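Local coordinates for copper-transporting ATPase PAA2, chloroplastic (Arabidopsis thaliana, PDB 5LBK), which moves copper across the chloroplast thylakoid membrane at the cost of ATP, the chain here being its nucleotide-binding N-domain, at residues A[57-62]-A[82-87]; A[72-75]-A[80-83]. All blocks are in the same frame, centred on the assembly; numbering follows the deposited sequence. Where two conformers were deposited one is given.

Contact 1. Residues A[57-62]-A[82-87]; sequences LTEPGF and SDRFLK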
loop_
_atom_site.group_PDB
_atom_site.type_symbol
_atom_site.label_atom_id
_atom_site.label_comp_id
_atom_site.label_asym_id
_atom_site.label_seq_id
_atom_site.Cartn_x
_atom_site.Cartn_y
_atom_site.Cartn_z
ATOM N N LEU A 57 8.444 -10.448 3.196
ATOM C CA LEU A 57 9.806 -9.951 3.110
ATOM C C LEU A 57 9.806 -8.499 3.523
ATOM O O LEU A 57 9.034 -7.689 2.996
ATOM C CB LEU A 57 10.345 -10.100 1.690
ATOM C CG LEU A 57 11.641 -9.379 1.373
ATOM C CD1 LEU A 57 12.826 -10.110 1.906
ATOM C CD2 LEU A 57 11.802 -9.225 -0.110
ATOM N N THR A 58 10.665 -8.155 4.452
ATOM C CA THR A 58 10.809 -6.774 4.908
ATOM C C THR A 58 12.197 -6.265 4.544
ATOM O O THR A 58 13.200 -6.901 4.892
ATOM C CB THR A 58 10.621 -6.669 6.418
ATOM O OG1 THR A 58 9.304 -7.111 6.754
ATOM C CG2 THR A 58 10.801 -5.224 6.879
ATOM N N GLU A 59 12.256 -5.098 3.913
ATOM C CA GLU A 59 13.519 -4.470 3.531
ATOM C C GLU A 59 13.617 -3.144 4.272
ATOM O O GLU A 59 12.940 -2.158 3.912
ATOM C CB GLU A 59 13.651 -4.315 2.015
ATOM C CG GLU A 59 13.723 -5.687 1.343
ATOM C CD GLU A 59 14.312 -5.674 -0.051
ATOM O OE1 GLU A 59 14.402 -4.592 -0.660
ATOM O OE2 GLU A 59 14.711 -6.763 -0.536
ATOM N N PRO A 60 14.363 -3.113 5.380
ATOM C CA PRO A 60 14.343 -1.950 6.274
ATOM C C PRO A 60 14.582 -0.650 5.532
ATOM O O PRO A 60 15.552 -0.517 4.780
ATOM C CB PRO A 60 15.488 -2.250 7.256
ATOM C CG PRO A 60 15.544 -3.764 7.303
ATOM C CD PRO A 60 15.204 -4.218 5.913
ATOM N N GLY A 61 13.735 0.337 5.801
ATOM C CA GLY A 61 13.833 1.648 5.162
ATOM C C GLY A 61 13.314 1.741 3.743
ATOM O O GLY A 61 13.374 2.835 3.144
ATOM N N PHE A 62 12.780 0.658 3.191
ATOM C CA PHE A 62 12.217 0.620 1.850
ATOM C C PHE A 62 10.758 0.182 1.878
ATOM O O PHE A 62 9.877 0.957 1.449
ATOM C CB PHE A 62 13.046 -0.312 0.941
ATOM C CG PHE A 62 14.429 0.206 0.662
ATOM C CD1 PHE A 62 14.629 1.188 -0.301
ATOM C CD2 PHE A 62 15.497 -0.238 1.393
ATOM C CE1 PHE A 62 15.874 1.683 -0.553
ATOM C CE2 PHE A 62 16.762 0.238 1.156
ATOM C CZ PHE A 62 16.961 1.198 0.174
ATOM N N SER A 82 7.428 0.510 -6.977
ATOM C CA SER A 82 7.373 0.473 -8.424
ATOM C C SER A 82 8.378 -0.517 -8.975
ATOM O O SER A 82 8.092 -1.255 -9.934
ATOM C CB SER A 82 7.628 1.877 -8.953
ATOM O OG SER A 82 7.687 1.881 -10.343
ATOM N N ASP A 83 9.558 -0.577 -8.360
ATOM C CA ASP A 83 10.633 -1.427 -8.869
ATOM C C ASP A 83 10.376 -2.908 -8.629
ATOM O O ASP A 83 11.037 -3.748 -9.229
ATOM C CB ASP A 83 11.984 -1.064 -8.202
ATOM C CG ASP A 83 12.620 0.202 -8.785
ATOM O OD1 ASP A 83 12.197 0.654 -9.888
ATOM O OD2 ASP A 83 13.535 0.761 -8.127
ATOM N N ARG A 84 9.468 -3.244 -7.724
ATOM C CA ARG A 84 9.245 -4.629 -7.341
ATOM C C ARG A 84 8.636 -5.456 -8.460
ATOM O O ARG A 84 8.862 -6.674 -8.512
ATOM C CB ARG A 84 8.336 -4.737 -6.115
ATOM C CG ARG A 84 8.905 -4.250 -4.796
ATOM C CD ARG A 84 10.366 -4.644 -4.546
ATOM N NE ARG A 84 10.565 -6.081 -4.385
ATOM C CZ ARG A 84 11.704 -6.637 -3.962
ATOM N NH1 ARG A 84 12.736 -5.870 -3.652
ATOM N NH2 ARG A 84 11.814 -7.957 -3.848
ATOM N N PHE A 85 7.862 -4.833 -9.364
ATOM C CA PHE A 85 7.092 -5.574 -10.352
ATOM C C PHE A 85 7.401 -5.092 -11.772
ATOM O O PHE A 85 7.648 -3.909 -11.996
ATOM C CB PHE A 85 5.586 -5.428 -10.084
ATOM C CG PHE A 85 5.201 -5.710 -8.643
ATOM C CD1 PHE A 85 5.350 -6.960 -8.133
ATOM C CD2 PHE A 85 4.695 -4.709 -7.814
ATOM C CE1 PHE A 85 5.031 -7.226 -6.807
ATOM C CE2 PHE A 85 4.370 -5.009 -6.473
ATOM C CZ PHE A 85 4.514 -6.229 -6.019
ATOM N N LEU A 86 7.351 -6.023 -12.725
ATOM C CA LEU A 86 7.704 -5.691 -14.106
ATOM C C LEU A 86 6.663 -4.774 -14.737
ATOM O O LEU A 86 6.996 -3.901 -15.548
ATOM C CB LEU A 86 7.856 -6.972 -14.935
ATOM C CG LEU A 86 8.215 -6.799 -16.431
ATOM C CD1 LEU A 86 9.639 -6.301 -16.634
ATOM C CD2 LEU A 86 8.033 -8.090 -17.223
ATOM N N LYS A 87 5.399 -4.959 -14.389
ATOM C CA LYS A 87 4.357 -4.091 -14.922
ATOM C C LYS A 87 4.524 -2.702 -14.327
ATOM O O LYS A 87 4.542 -2.561 -13.104
ATOM C CB LYS A 87 2.983 -4.653 -14.571
ATOM C CG LYS A 87 1.796 -3.792 -15.017
ATOM C CD LYS A 87 1.583 -3.864 -16.511
ATOM C CE LYS A 87 0.421 -3.006 -16.941
ATOM N NZ LYS A 87 0.221 -3.153 -18.401
HETATM O O HOH W 1 15.475 -7.414 -3.092
#

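Contact 2. Residues A[72-75]-A[80-83]; sequences FVAV and WVSD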
loop_
_atom_site.group_PDB
_atom_site.type_symbol
_atom_site.label_atom_id
_atom_site.label_comp_id
_atom_site.label_asym_id
_atom_site.label_seq_id
_atom_site.Cartn_x
_atom_site.Cartn_y
_atom_site.Cartn_z
ATOM N N PHE A 72 1.744 -11.166 -5.403
ATOM C CA PHE A 72 2.551 -10.343 -4.520
ATOM C C PHE A 72 2.034 -8.906 -4.495
ATOM O O PHE A 72 1.639 -8.348 -5.525
ATOM C CB PHE A 72 4.016 -10.382 -4.944
ATOM C CG PHE A 72 4.701 -11.666 -4.496
ATOM C CD1 PHE A 72 5.023 -11.853 -3.161
ATOM C CD2 PHE A 72 4.897 -12.707 -5.377
ATOM C CE1 PHE A 72 5.606 -13.065 -2.753
ATOM C CE2 PHE A 72 5.468 -13.880 -4.962
ATOM C CZ PHE A 72 5.789 -14.048 -3.642
ATOM N N VAL A 73 2.070 -8.314 -3.303
ATOM C CA VAL A 73 1.669 -6.934 -3.011
ATOM C C VAL A 73 2.802 -6.318 -2.204
ATOM O O VAL A 73 3.366 -6.984 -1.315
ATOM C CB VAL A 73 0.345 -6.877 -2.217
ATOM C CG1 VAL A 73 0.008 -5.396 -1.795
ATOM C CG2 VAL A 73 -0.806 -7.527 -3.022
ATOM N N ALA A 74 3.199 -5.113 -2.565
ATOM C CA ALA A 74 4.294 -4.390 -1.914
ATOM C C ALA A 74 3.788 -3.053 -1.368
ATOM O O ALA A 74 2.974 -2.398 -1.999
ATOM C CB ALA A 74 5.439 -4.193 -2.900
ATOM N N VAL A 75 4.251 -2.674 -0.172
ATOM C CA VAL A 75 3.916 -1.439 0.500
ATOM C C VAL A 75 5.199 -0.758 0.941
ATOM O O VAL A 75 6.046 -1.397 1.561
ATOM C CB VAL A 75 3.014 -1.698 1.732
ATOM C CG1 VAL A 75 2.621 -0.395 2.368
ATOM C CG2 VAL A 75 1.743 -2.441 1.340
ATOM N N TRP A 80 10.625 1.988 -4.629
ATOM C CA TRP A 80 10.838 0.593 -4.258
ATOM C C TRP A 80 9.636 -0.257 -4.617
ATOM O O TRP A 80 9.796 -1.355 -5.170
ATOM C CB TRP A 80 11.160 0.505 -2.768
ATOM C CG TRP A 80 11.453 -0.892 -2.299
ATOM C CD1 TRP A 80 12.662 -1.517 -2.300
ATOM C CD2 TRP A 80 10.522 -1.818 -1.706
ATOM N NE1 TRP A 80 12.542 -2.779 -1.752
ATOM C CE2 TRP A 80 11.236 -2.987 -1.391
ATOM C CE3 TRP A 80 9.135 -1.763 -1.403
ATOM C CZ2 TRP A 80 10.623 -4.109 -0.818
ATOM C CZ3 TRP A 80 8.541 -2.888 -0.844
ATOM C CH2 TRP A 80 9.280 -4.018 -0.539
ATOM N N VAL A 81 8.404 0.255 -4.369
ATOM C CA VAL A 81 7.200 -0.471 -4.773
ATOM C C VAL A 81 7.178 -0.603 -6.279
ATOM O O VAL A 81 6.929 -1.685 -6.828
ATOM C CB VAL A 81 5.938 0.232 -4.239
ATOM C CG1 VAL A 81 4.683 -0.374 -4.804
ATOM C CG2 VAL A 81 5.885 0.107 -2.703
ATOM N N SER A 82 7.428 0.510 -6.977
ATOM C CA SER A 82 7.373 0.473 -8.424
ATOM C C SER A 82 8.378 -0.517 -8.975
ATOM O O SER A 82 8.092 -1.255 -9.934
ATOM C CB SER A 82 7.628 1.877 -8.953
ATOM O OG SER A 82 7.687 1.881 -10.343
ATOM N N ASP A 83 9.558 -0.577 -8.360
ATOM C CA ASP A 83 10.633 -1.427 -8.869
ATOM C C ASP A 83 10.376 -2.908 -8.629
ATOM O O ASP A 83 11.037 -3.748 -9.229
ATOM C CB ASP A 83 11.984 -1.064 -8.202
ATOM C CG ASP A 83 12.620 0.202 -8.785
ATOM O OD1 ASP A 83 12.197 0.654 -9.888
ATOM O OD2 ASP A 83 13.535 0.761 -8.127
#

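Contact 1. Residues A[57-62]-A[82-87]
Glu59 and Arg84 face each other across this small surface contact, which buries only 84 Å² in all. The firmer part is the carboxylate's own anchorage: OE1 of Glu59 is hydrogen-bonded to the indole NE1 of Trp80, so an acceptor sits where the tryptophan needs one. Towards Arg84 the grip relaxes. Glu59 OE1 and Arg84 NH1 are 3.7 Å apart, a long salt bridge, and the carboxylate and guanidinium planes stand 85° to one another, far from the flat two-pronged pairing these groups can adopt. A water bridges the gap: it donates to Glu59 OE2 at 2.7 Å and accepts from Arg84 NH1 at 3.2 Å, lying in the guanidinium plane at its edge. Attraction here is probably relayed in part through the water. Arg84 was modelled in two conformers, and the salt bridge and water bridge belong to the one described, so they may be partial. A long, flexible cation suits such a site. Leu57, two residues before Glu59 and on the same side of its strand, lays a methyl obliquely against the guanidinium, a van der Waals contact with a charged group. With CG turned opposite its backbone N (chi1 168°), it brings CD2 to 3.9 Å from Arg84 NH2. The root of Arg84 is better packed, CB standing 3.9 Å above the centre of the Phe85 ring. Strand 56-59 is an outermost strand of the antiparallel sheet within this chain, and Arg84 reaches to it from the side of helix 78-84, across Ala74 of strand 71-76 and Leu65 of strand 63-68.

Contact 2. Residues A[72-75]-A[80-83]
Trp80 and Val81 both carry a branch opposite the backbone N, CG of Trp80 at chi1 -178° and CG1 of Val81 at chi1 172°, and these rotations turn the indole and the valine methyls onto Ala74 and Val75. The motif is a short helix laid against the antiparallel sheet of the P-type ATPase N-domain: strand 71-76 ends, the chain turns at once, and helix 78-84 folds back over the strand it has just left. All four touching residues are buried, and apolar side chains of the helix pack on the methyl and main chain of the strand. Ala74 is the floor of the interface. Ala74 CA lies 5.7 Å from Val81 CA, and a lone methyl suits so close an approach of helix to strand. That methyl, Ala74 CB, meets Trp80 CZ3 at 3.9 Å, the six-membered end of the indole coming down obliquely. Val81 points its branched side chain at the strand, and the backbone is the nearer partner of both its methyls: CG1 and CG2 of Val81 each come to 3.9 Å from Ala74 O, whereas Val81 CG2 is farther, 4.3 Å, from Ala74 CB. Val75 joins in through its main chain, since its own side chain leaves from the other face of the sheet to pack on Val119 and Val27. Main-chain hydrogen bonds join Ala74 to Gly122 and Val75 to Thr64 in the neighbouring strands, which is consistent with apolar side chains packing on this face. The one polar side-chain atom of Trp80, NE1, is held by Glu59. At the end of the strand segment, Val81 CG2 packs 3.8 Å from Val75 C, and Trp80 CZ3 stands the same 3.8 Å from Val75 O.

Both contacts hang on helix 78-84 and share Ser82 and Asp83; their centres are 4 Å apart. Contact 2 is buried and contact 1 lies at the surface. Trp80 joins them, with NE1 2.8 Å from Glu59 OE1 and CD1 3.5 Å from Phe62 CB. Phe85 also ties the two, CE2 lying 3.8 Å from Ala74 CB. No nucleotide is present. Gly61 and Phe62, however, begin a Gly-Phe-Gly sequence matching the Gly-X-Gly motif of P1B N-domains, and Glu28, touched by Val75, fits the glutamate that contacts adenine in relatives. The 57-62 loop and Val75 may thus lie near the nucleotide site, whereas helix 78-84 packs on the face turned away from Glu28.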